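Cephalosporin acylase (Bacillus halodurans, PDB 2NLZ) is probably an acylase or gamma-glutamyltranspeptidase-like hydrolase of the N-terminal nucleophile clan, its natural substrate not established. Local coordinates at residues 115-120 with 392-397; 250-255 with 265-270; 341-346 with 494-499; 463-468 with 512-517. The protein carries 1 engineered substitution. One frame throughout, in Å; residues are numbered along the deposited sequence.

Contact 1 of 4, residues 115-120 with 392-397; sequences IPVTVP and IAMQNR
The backbones of 115-120 and 392-397 cross, their end-to-end directions 113° apart, and come closest where Val-117 CA lies 4.8 Å from Asn-396 CA. At this crossing the Val-117 CA-H group faces Gln-395 O. No backbone hydrogen bond joins the two segments, although Pro-116 pairs with the adjoining Gly-398. Gln-395 supplies the polar link: its CG stands between backbone N and carbonyl carbon (chi1 63°), and the extended chain beyond carries the amide across Thr-118. NE2 donates to Thr-118 O over 3.3 Å, a weak bond despite its nearly straight 167° path. Thr-118 OG1 and Val-119 O also lie close to NE2, but at angles too poor to count as bonds; Asp-71 OD1 gives NE2 a second weak partner. An alanine in place of Gln-395 would remove this amide and would probably loosen the hold on Thr-118 O, leaving mainly apolar contacts at the crossing. Met-394 bends at chi2 and chi3, so that CE is 3.7 Å from Val-117 CG1 and 3.6 Å from Pro-120 CG; Ile-228 and Phe-232 of helix 223-234 also touch this thioether chain. At the other end Asn-396 CB packs against Pro-116 CG at 3.9 Å, while its amide bonds to Pro-111 O and Met-379 N. All touching residues are buried: this is an interior loop-to-loop crossing of the gamma-glutamyltranspeptidase fold, tying the approach to helix 122-133 to the chain just after strand 392-393.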
# COMPACT_ATOMS: atom_id res chain seq x y z
N ILE D 115 -24.61 -39.14 -14.43
CA ILE D 115 -24.83 -39.68 -13.09
C ILE D 115 -25.15 -38.64 -11.98
O ILE D 115 -26.10 -38.84 -11.23
CB ILE D 115 -23.70 -40.66 -12.69
CG1 ILE D 115 -23.63 -41.80 -13.70
CG2 ILE D 115 -23.92 -41.23 -11.30
CD1 ILE D 115 -22.22 -42.15 -14.16
N PRO D 116 -24.39 -37.52 -11.90
CA PRO D 116 -24.66 -36.55 -10.83
C PRO D 116 -25.77 -35.53 -11.13
O PRO D 116 -25.94 -34.59 -10.36
CB PRO D 116 -23.33 -35.81 -10.70
CG PRO D 116 -22.84 -35.77 -12.10
CD PRO D 116 -23.26 -37.07 -12.74
N VAL D 117 -26.48 -35.71 -12.23
CA VAL D 117 -27.55 -34.78 -12.61
C VAL D 117 -28.83 -35.00 -11.79
O VAL D 117 -29.40 -36.09 -11.80
CB VAL D 117 -27.89 -34.92 -14.11
CG1 VAL D 117 -28.97 -33.92 -14.51
CG2 VAL D 117 -26.63 -34.74 -14.96
N THR D 118 -29.26 -33.95 -11.09
CA THR D 118 -30.57 -33.92 -10.43
C THR D 118 -31.52 -33.05 -11.26
O THR D 118 -31.05 -32.33 -12.15
CB THR D 118 -30.47 -33.38 -8.99
OG1 THR D 118 -30.02 -32.01 -9.00
CG2 THR D 118 -29.52 -34.23 -8.20
N VAL D 119 -32.82 -33.08 -10.98
CA VAL D 119 -33.75 -32.28 -11.79
C VAL D 119 -33.46 -30.79 -11.65
O VAL D 119 -33.36 -30.27 -10.53
CB VAL D 119 -35.29 -32.62 -11.59
CG1 VAL D 119 -35.57 -34.05 -11.94
CG2 VAL D 119 -35.78 -32.34 -10.19
N PRO D 120 -33.25 -30.11 -12.79
CA PRO D 120 -33.05 -28.67 -12.83
C PRO D 120 -34.29 -27.95 -12.35
O PRO D 120 -35.32 -28.00 -13.01
CB PRO D 120 -32.83 -28.39 -14.32
CG PRO D 120 -32.41 -29.66 -14.90
CD PRO D 120 -33.14 -30.71 -14.14
N ILE D 392 -29.36 -26.59 -23.08
CA ILE D 392 -29.61 -26.84 -21.67
C ILE D 392 -28.39 -27.55 -21.10
O ILE D 392 -28.21 -28.76 -21.29
CB ILE D 392 -30.90 -27.66 -21.43
CG1 ILE D 392 -32.11 -26.98 -22.08
CG2 ILE D 392 -31.15 -27.85 -19.93
CD1 ILE D 392 -33.36 -27.83 -22.12
N ALA D 393 -27.53 -26.79 -20.45
CA ALA D 393 -26.42 -27.38 -19.74
C ALA D 393 -26.93 -27.87 -18.39
O ALA D 393 -27.37 -27.07 -17.55
CB ALA D 393 -25.32 -26.38 -19.56
N MET D 394 -26.88 -29.18 -18.19
CA MET D 394 -27.42 -29.79 -16.98
C MET D 394 -26.46 -29.66 -15.82
O MET D 394 -25.25 -29.85 -15.96
CB MET D 394 -27.75 -31.26 -17.23
CG MET D 394 -28.75 -31.46 -18.36
SD MET D 394 -30.41 -30.86 -17.98
CE MET D 394 -31.06 -32.24 -17.03
N GLN D 395 -27.01 -29.33 -14.65
CA GLN D 395 -26.24 -29.21 -13.42
C GLN D 395 -25.63 -30.53 -12.95
O GLN D 395 -26.07 -31.61 -13.35
CB GLN D 395 -27.14 -28.65 -12.32
CG GLN D 395 -28.33 -29.53 -11.95
CD GLN D 395 -29.11 -28.98 -10.79
OE1 GLN D 395 -28.65 -28.05 -10.13
NE2 GLN D 395 -30.30 -29.53 -10.54
N ASN D 396 -24.61 -30.45 -12.11
CA ASN D 396 -24.07 -31.65 -11.46
C ASN D 396 -24.29 -31.68 -9.95
O ASN D 396 -23.51 -32.28 -9.21
CB ASN D 396 -22.59 -31.91 -11.83
CG ASN D 396 -21.62 -30.96 -11.13
OD1 ASN D 396 -21.90 -29.78 -10.95
ND2 ASN D 396 -20.48 -31.49 -10.76
N ARG D 397 -25.39 -31.07 -9.50
CA ARG D 397 -25.73 -30.94 -8.07
C ARG D 397 -25.72 -32.22 -7.24
O ARG D 397 -25.39 -32.17 -6.07
CB ARG D 397 -27.07 -30.22 -7.92
CG ARG D 397 -27.46 -29.89 -6.50
CD ARG D 397 -26.39 -29.09 -5.77
NE ARG D 397 -26.08 -27.84 -6.44
CZ ARG D 397 -25.31 -26.89 -5.90
NH1 ARG D 397 -24.78 -27.07 -4.69
NH2 ARG D 397 -25.07 -25.77 -6.58

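Contact 2 of 4, residues 250-255 with 265-270; sequences EWVEPI and WEIPPN
Residues 250-255 and 265-270 meet at a single antiparallel hydrogen-bonded pair, Ile-255 with Glu-266, and run 119° apart end to end over their touching parts. They lie on the beta hairpin of strands 250-259 and 262-266, the second segment running on past its end into loop. Two backbone bonds define the pair: Ile-255 N reaches Glu-266 O at 3.0 Å, and Glu-266 N returns to Ile-255 O at 3.0 Å, each donor nearly along the C=O axis. Beyond the pair, side chains replace the backbone ladder. Val-252 CG2 and Pro-268 CG meet tip to tip at 3.7 Å. On another side, Pro-254 CB touches Trp-265 CE3 at 3.8 Å, and Pro-254 O lies at the edge of the indole, near its plane. Leu-82 of the neighbouring strand 81-87 and Leu-75 of strand 71-78 pack on both Pro-254 and Trp-265. Glu-266 turns its carboxylate away from the hairpin partner, OE2 bonding to His-448 ND1. Ile-255 holds CG1 between backbone N and carbonyl carbon (chi1 49°), and with chi2 extended its chain slants across the proline pair, Leu-274 and Leu-277 of helix 274-283 touching it too. Its CD1 ends 3.7 Å from Pro-268 CA and 4.0 Å from Pro-269 CD.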
# COMPACT_ATOMS: atom_id res chain seq x y z
N GLU D 250 -40.89 -25.18 -4.35
CA GLU D 250 -41.56 -25.22 -3.06
C GLU D 250 -41.37 -23.90 -2.34
O GLU D 250 -40.24 -23.47 -2.09
CB GLU D 250 -41.04 -26.40 -2.22
CG GLU D 250 -41.48 -26.41 -0.75
CD GLU D 250 -41.03 -27.67 -0.02
OE1 GLU D 250 -41.11 -28.76 -0.61
OE2 GLU D 250 -40.61 -27.57 1.16
N TRP D 251 -42.48 -23.24 -2.01
CA TRP D 251 -42.41 -22.09 -1.12
C TRP D 251 -42.14 -22.62 0.27
O TRP D 251 -42.88 -23.46 0.80
CB TRP D 251 -43.69 -21.27 -1.15
CG TRP D 251 -43.87 -20.57 -2.43
CD1 TRP D 251 -44.67 -20.96 -3.47
CD2 TRP D 251 -43.22 -19.37 -2.84
NE1 TRP D 251 -44.56 -20.06 -4.50
CE2 TRP D 251 -43.68 -19.08 -4.14
CE3 TRP D 251 -42.30 -18.52 -2.24
CZ2 TRP D 251 -43.25 -17.95 -4.85
CZ3 TRP D 251 -41.87 -17.40 -2.95
CH2 TRP D 251 -42.35 -17.13 -4.24
N VAL D 252 -41.05 -22.15 0.85
CA VAL D 252 -40.57 -22.67 2.11
C VAL D 252 -40.41 -21.48 3.05
O VAL D 252 -40.32 -20.34 2.60
CB VAL D 252 -39.29 -23.53 1.87
CG1 VAL D 252 -38.07 -22.65 1.63
CG2 VAL D 252 -39.06 -24.54 3.00
N GLU D 253 -40.44 -21.74 4.36
CA GLU D 253 -40.43 -20.66 5.36
C GLU D 253 -39.01 -20.28 5.80
O GLU D 253 -38.31 -21.10 6.42
CB GLU D 253 -41.30 -21.05 6.57
CG GLU D 253 -41.56 -19.93 7.59
CD GLU D 253 -42.45 -18.82 7.04
OE1 GLU D 253 -43.40 -19.12 6.29
OE2 GLU D 253 -42.19 -17.64 7.38
N PRO D 254 -38.59 -19.04 5.49
CA PRO D 254 -37.23 -18.56 5.81
C PRO D 254 -36.92 -18.56 7.31
O PRO D 254 -37.82 -18.31 8.13
CB PRO D 254 -37.21 -17.13 5.26
CG PRO D 254 -38.63 -16.75 5.09
CD PRO D 254 -39.38 -18.02 4.80
N ILE D 255 -35.66 -18.84 7.63
CA ILE D 255 -35.15 -18.91 9.00
C ILE D 255 -34.23 -17.73 9.29
O ILE D 255 -33.60 -17.18 8.38
CB ILE D 255 -34.39 -20.22 9.26
CG1 ILE D 255 -33.36 -20.48 8.15
CG2 ILE D 255 -35.37 -21.39 9.41
CD1 ILE D 255 -32.42 -21.64 8.44
N TRP D 265 -31.54 -13.37 7.47
CA TRP D 265 -32.39 -14.41 6.91
C TRP D 265 -31.67 -15.31 5.90
O TRP D 265 -30.86 -14.84 5.10
CB TRP D 265 -33.61 -13.79 6.25
CG TRP D 265 -34.46 -13.04 7.20
CD1 TRP D 265 -34.36 -11.72 7.51
CD2 TRP D 265 -35.56 -13.55 7.96
NE1 TRP D 265 -35.33 -11.38 8.42
CE2 TRP D 265 -36.08 -12.48 8.72
CE3 TRP D 265 -36.17 -14.81 8.07
CZ2 TRP D 265 -37.18 -12.63 9.58
CZ3 TRP D 265 -37.25 -14.96 8.93
CH2 TRP D 265 -37.74 -13.87 9.68
N GLU D 266 -31.97 -16.60 5.97
CA GLU D 266 -31.51 -17.56 4.99
C GLU D 266 -32.68 -18.49 4.62
O GLU D 266 -33.66 -18.59 5.37
CB GLU D 266 -30.36 -18.39 5.56
CG GLU D 266 -29.12 -17.63 5.99
CD GLU D 266 -28.21 -17.21 4.84
OE1 GLU D 266 -28.32 -17.77 3.73
OE2 GLU D 266 -27.36 -16.31 5.07
N ILE D 267 -32.58 -19.15 3.47
CA ILE D 267 -33.43 -20.29 3.15
C ILE D 267 -33.10 -21.42 4.13
O ILE D 267 -31.93 -21.67 4.41
CB ILE D 267 -33.15 -20.77 1.70
CG1 ILE D 267 -33.52 -19.68 0.68
CG2 ILE D 267 -33.84 -22.11 1.41
CD1 ILE D 267 -34.96 -19.17 0.75
N PRO D 268 -34.14 -22.10 4.66
CA PRO D 268 -33.99 -23.28 5.53
C PRO D 268 -33.37 -24.48 4.81
O PRO D 268 -33.34 -24.50 3.59
CB PRO D 268 -35.43 -23.60 5.93
CG PRO D 268 -36.24 -23.05 4.85
CD PRO D 268 -35.56 -21.77 4.48
N PRO D 269 -32.85 -25.46 5.58
CA PRO D 269 -32.27 -26.71 5.12
C PRO D 269 -32.83 -27.36 3.86
O PRO D 269 -33.98 -27.11 3.46
CB PRO D 269 -32.44 -27.61 6.32
CG PRO D 269 -32.13 -26.70 7.43
CD PRO D 269 -32.75 -25.37 7.05
N ASN D 270 -32.02 -28.27 3.33
CA ASN D 270 -31.77 -28.42 1.91
C ASN D 270 -30.61 -27.43 1.64
O ASN D 270 -29.48 -27.85 1.41
CB ASN D 270 -33.02 -28.15 1.06
CG ASN D 270 -32.87 -28.59 -0.40
OD1 ASN D 270 -33.72 -28.26 -1.23
ND2 ASN D 270 -31.80 -29.32 -0.72

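Contact 3 of 4, residues 341-346 with 494-499; sequences IGEQAL and VRRGHK
Arg-496 can be traced along the loop 341-346, with Glu-343 O as its repeated neighbour. Its CB and CG each pass 3.9 Å from Glu-343 O, CG lying anti to the carbonyl carbon. The chain turns at chi3 (86°), and NE makes a weak, bent hydrogen bond to Glu-343 O at 3.4 Å. CZ lies 4.0 Å from both Glu-343 O and Glu-343 CG. At the tip, Glu-343 CG sits over one face of the guanidinium, offset toward its rim and 3.7 Å from NH2. The carboxylate does not complete a salt bridge: Glu-343 OE2 stays 4.7 Å from Arg-496 NH1, and the glutamate is poorly ordered. The firmer link is in the backbone, where Ala-345 N donates to Arg-496 O over 2.8 Å, nearly along the C=O axis. Ala-345 CB makes a CH-pi contact, 3.6 Å from the centroid of the His-498 ring and 3° off its normal. His-498 NE2 is bonded to His-298 ND1 of helix 294-314. Gly-497, at positive phi, is the C-prime residue of a Schellman motif, with Gly-497 N bonded to Val-494 O and His-498 N to Leu-493 O; the loop docks on the capped C-terminal end of helix 487-495.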
# COMPACT_ATOMS: atom_id res chain seq x y z
N ILE D 341 -14.22 -22.31 21.71
CA ILE D 341 -13.31 -21.29 21.18
C ILE D 341 -12.35 -20.85 22.27
O ILE D 341 -12.76 -20.26 23.27
CB ILE D 341 -14.07 -20.07 20.61
CG1 ILE D 341 -15.02 -20.50 19.48
CG2 ILE D 341 -13.09 -19.01 20.10
CD1 ILE D 341 -15.84 -19.38 18.90
N GLY D 342 -11.07 -21.14 22.07
CA GLY D 342 -10.02 -20.72 23.01
C GLY D 342 -9.14 -19.62 22.43
O GLY D 342 -9.61 -18.76 21.67
N GLU D 343 -7.87 -19.66 22.78
CA GLU D 343 -6.90 -18.71 22.25
C GLU D 343 -6.12 -19.34 21.10
O GLU D 343 -5.66 -18.64 20.19
CB GLU D 343 -5.95 -18.22 23.35
CG GLU D 343 -5.27 -16.90 23.02
CD GLU D 343 -4.35 -16.41 24.12
OE1 GLU D 343 -4.41 -16.96 25.24
OE2 GLU D 343 -3.58 -15.47 23.86
N GLN D 344 -5.97 -20.65 21.14
CA GLN D 344 -5.32 -21.39 20.07
C GLN D 344 -6.34 -21.85 19.04
O GLN D 344 -7.50 -22.07 19.37
CB GLN D 344 -4.55 -22.59 20.63
CG GLN D 344 -3.17 -22.26 21.19
CD GLN D 344 -2.19 -21.78 20.13
OE1 GLN D 344 -1.93 -22.48 19.14
NE2 GLN D 344 -1.62 -20.60 20.33
N ALA D 345 -5.89 -21.99 17.79
CA ALA D 345 -6.76 -22.37 16.69
C ALA D 345 -7.19 -23.82 16.82
O ALA D 345 -6.37 -24.73 16.75
CB ALA D 345 -6.07 -22.15 15.37
N LEU D 346 -8.49 -24.03 17.00
CA LEU D 346 -9.05 -25.36 17.22
C LEU D 346 -9.11 -26.22 15.96
O LEU D 346 -9.11 -25.70 14.85
CB LEU D 346 -10.44 -25.25 17.86
CG LEU D 346 -11.52 -24.40 17.17
CD1 LEU D 346 -12.38 -25.20 16.22
CD2 LEU D 346 -12.38 -23.67 18.18
N VAL D 494 -1.20 -16.89 12.54
CA VAL D 494 -0.34 -18.08 12.40
C VAL D 494 0.29 -18.47 13.75
O VAL D 494 0.40 -19.66 14.08
CB VAL D 494 0.76 -17.87 11.33
CG1 VAL D 494 1.62 -19.13 11.17
CG2 VAL D 494 0.14 -17.50 10.01
N ARG D 495 0.70 -17.46 14.51
CA ARG D 495 1.24 -17.66 15.85
C ARG D 495 0.17 -18.22 16.77
O ARG D 495 0.48 -18.90 17.74
CB ARG D 495 1.80 -16.35 16.40
CG ARG D 495 3.18 -16.01 15.88
CD ARG D 495 3.74 -14.76 16.53
NE ARG D 495 3.63 -13.58 15.68
CZ ARG D 495 2.78 -12.58 15.87
NH1 ARG D 495 1.92 -12.61 16.88
NH2 ARG D 495 2.78 -11.56 15.02
N ARG D 496 -1.10 -17.95 16.46
CA ARG D 496 -2.23 -18.53 17.20
C ARG D 496 -2.67 -19.88 16.63
O ARG D 496 -3.70 -20.43 17.03
CB ARG D 496 -3.40 -17.55 17.26
CG ARG D 496 -3.15 -16.38 18.19
CD ARG D 496 -4.21 -15.32 18.01
NE ARG D 496 -5.41 -15.57 18.81
CZ ARG D 496 -5.88 -14.72 19.72
NH1 ARG D 496 -5.27 -13.56 19.94
NH2 ARG D 496 -6.98 -15.02 20.40
N GLY D 497 -1.89 -20.41 15.70
CA GLY D 497 -2.09 -21.80 15.28
C GLY D 497 -2.71 -22.02 13.91
O GLY D 497 -2.66 -23.14 13.39
N HIS D 498 -3.28 -20.97 13.34
CA HIS D 498 -3.93 -21.07 12.03
C HIS D 498 -2.94 -21.33 10.92
O HIS D 498 -1.90 -20.66 10.83
CB HIS D 498 -4.70 -19.78 11.71
CG HIS D 498 -5.87 -19.52 12.61
ND1 HIS D 498 -7.10 -20.10 12.41
CD2 HIS D 498 -6.00 -18.74 13.70
CE1 HIS D 498 -7.94 -19.69 13.34
NE2 HIS D 498 -7.29 -18.86 14.14
N LYS D 499 -3.24 -22.31 10.07
CA LYS D 499 -2.44 -22.56 8.87
C LYS D 499 -2.91 -21.63 7.77
O LYS D 499 -3.70 -22.01 6.91
CB LYS D 499 -2.55 -24.02 8.42
CG LYS D 499 -2.02 -25.08 9.41
CD LYS D 499 -0.50 -25.22 9.36
CE LYS D 499 0.03 -26.09 10.50
NZ LYS D 499 0.02 -25.40 11.83

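Contact 4 of 4, residues 463-468 with 512-517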
# COMPACT_ATOMS: atom_id res chain seq x y z
N GLN D 463 -20.69 -1.18 -0.78
CA GLN D 463 -19.49 -1.31 -1.61
C GLN D 463 -18.21 -1.62 -0.82
O GLN D 463 -17.47 -2.56 -1.15
CB GLN D 463 -19.27 -0.07 -2.46
CG GLN D 463 -18.23 -0.28 -3.53
CD GLN D 463 -18.56 -1.47 -4.41
OE1 GLN D 463 -19.59 -1.49 -5.09
NE2 GLN D 463 -17.68 -2.46 -4.41
N ALA D 464 -17.95 -0.81 0.21
CA ALA D 464 -16.86 -1.08 1.15
C ALA D 464 -16.95 -2.49 1.74
O ALA D 464 -15.94 -3.17 1.87
CB ALA D 464 -16.87 -0.04 2.25
N ALA D 465 -18.16 -2.95 2.06
CA ALA D 465 -18.33 -4.28 2.66
C ALA D 465 -17.86 -5.35 1.70
O ALA D 465 -17.29 -6.36 2.11
CB ALA D 465 -19.78 -4.53 3.05
N LEU D 466 -18.10 -5.10 0.42
CA LEU D 466 -17.67 -5.97 -0.67
C LEU D 466 -16.18 -5.81 -1.02
O LEU D 466 -15.51 -6.79 -1.32
CB LEU D 466 -18.53 -5.70 -1.90
CG LEU D 466 -19.73 -6.61 -2.18
CD1 LEU D 466 -20.15 -7.41 -0.99
CD2 LEU D 466 -20.85 -5.77 -2.68
N ASP D 467 -15.68 -4.57 -0.99
CA ASP D 467 -14.26 -4.27 -1.22
C ASP D 467 -13.33 -4.94 -0.22
O ASP D 467 -12.22 -5.34 -0.58
CB ASP D 467 -14.01 -2.76 -1.13
CG ASP D 467 -14.64 -1.99 -2.27
OD1 ASP D 467 -14.86 -2.58 -3.35
OD2 ASP D 467 -14.93 -0.78 -2.08
N ALA D 468 -13.78 -5.03 1.04
CA ALA D 468 -13.02 -5.56 2.17
C ALA D 468 -12.36 -6.92 1.88
O ALA D 468 -12.99 -7.79 1.28
CB ALA D 468 -13.90 -5.66 3.40
N GLY D 512 -19.88 -10.82 -4.68
CA GLY D 512 -21.00 -10.38 -3.87
C GLY D 512 -21.80 -9.27 -4.51
O GLY D 512 -21.28 -8.53 -5.35
N GLN D 513 -23.07 -9.16 -4.12
CA GLN D 513 -23.87 -7.98 -4.44
C GLN D 513 -24.72 -7.63 -3.22
O GLN D 513 -25.18 -8.51 -2.48
CB GLN D 513 -24.79 -8.19 -5.64
CG GLN D 513 -24.24 -9.07 -6.77
CD GLN D 513 -23.27 -8.33 -7.66
OE1 GLN D 513 -22.34 -8.93 -8.21
NE2 GLN D 513 -23.47 -7.02 -7.81
N ILE D 514 -24.91 -6.33 -3.01
CA ILE D 514 -25.68 -5.83 -1.89
C ILE D 514 -26.53 -4.66 -2.39
O ILE D 514 -26.05 -3.81 -3.12
CB ILE D 514 -24.75 -5.36 -0.73
CG1 ILE D 514 -24.10 -6.56 -0.01
CG2 ILE D 514 -25.51 -4.52 0.29
CD1 ILE D 514 -22.95 -6.19 0.92
N ILE D 515 -27.80 -4.68 -2.00
CA ILE D 515 -28.65 -3.49 -2.07
C ILE D 515 -29.26 -3.27 -0.68
O ILE D 515 -29.95 -4.15 -0.16
CB ILE D 515 -29.79 -3.63 -3.11
CG1 ILE D 515 -29.23 -3.83 -4.52
CG2 ILE D 515 -30.63 -2.38 -3.14
CD1 ILE D 515 -30.29 -4.09 -5.56
N TRP D 516 -28.99 -2.12 -0.06
CA TRP D 516 -29.65 -1.74 1.18
C TRP D 516 -30.68 -0.63 0.98
O TRP D 516 -30.42 0.37 0.31
CB TRP D 516 -28.69 -1.32 2.31
CG TRP D 516 -27.63 -2.31 2.79
CD1 TRP D 516 -26.36 -1.99 3.17
CD2 TRP D 516 -27.75 -3.74 2.94
NE1 TRP D 516 -25.68 -3.12 3.54
CE2 TRP D 516 -26.50 -4.21 3.41
CE3 TRP D 516 -28.79 -4.66 2.72
CZ2 TRP D 516 -26.25 -5.57 3.67
CZ3 TRP D 516 -28.54 -6.02 2.98
CH2 TRP D 516 -27.28 -6.46 3.45
N ARG D 517 -31.86 -0.82 1.58
CA ARG D 517 -32.88 0.21 1.58
C ARG D 517 -32.98 0.85 2.96
O ARG D 517 -33.19 0.16 3.96
CB ARG D 517 -34.23 -0.38 1.21
CG ARG D 517 -35.37 0.55 1.62
CD ARG D 517 -36.70 -0.15 1.80
NE ARG D 517 -37.51 0.19 0.65
CZ ARG D 517 -38.50 1.07 0.61
NH1 ARG D 517 -39.08 1.27 -0.57
NH2 ARG D 517 -38.93 1.72 1.69
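Helix 463-467 packs on strand 512-517 as part of a helical layer against a sheet, as in the alpha-beta-beta-alpha sandwich of N-terminal nucleophile hydrolases. The two axes approach to 8.6 Å with N-to-C directions 161° apart, nearly antiparallel. Apolar contacts carry the interface, and no hydrogen bond crosses it. The side chains of Leu-466 and Ile-514 lie alongside each other, pointing opposite ways, CD1 of Leu-466 lying 3.6 Å from CD1 of Ile-514. The other branch, Leu-466 CD2, rests 3.9 Å from Gly-512 O, beside the one glycine of the strand; a CB modelled on Gly-512 would run into Leu-466 CD1. Ala-465 CB makes a looser contact with Ile-514 CD1 at 4.2 Å. An alanine in place of Leu-466 would remove both branches and would probably leave Ile-514 CD1 and the Gly-512 backbone poorly covered on the helix side. Val-451 of helix 444-457 also touches Leu-466. Polar contacts stay within the helix or lead outward: Gln-463 NE2 donates to Asp-467 OD1 at 3.0 Å, meeting it from above the carboxylate plane, while Gln-463 OE1 accepts from Thr-528 N. Asp-467 OD1 has a further partner in Ser-14 OG of the third subunit, so the helix side turned from the strand joins a subunit interface. Along the strand, Ile-514 CG2 sits 3.3 Å above the plane of the Trp-516 ring, over its centre.

How the contacts relate
Contacts 2 and 4 reach the same strand system, their centres about 23 Å and nearest atoms about 9 Å apart. Contact 1 is closer still to contact 2 by nearest atoms, about 7 Å, and contact 2 is nested along the chain inside the loop that contact 1 closes; none of the four touch. Contacts 1 and 4 fall on opposite sides of the chain's centre, their own centres about 31 Å apart. Contact 3 is peripheral, about 30 Å from that centre and about 40 Å from contact 1, centre to centre, yet its segments alternate in sequence with those of contacts 1 and 4. Catalytic residues are not assigned here, so no distance to the active site is given.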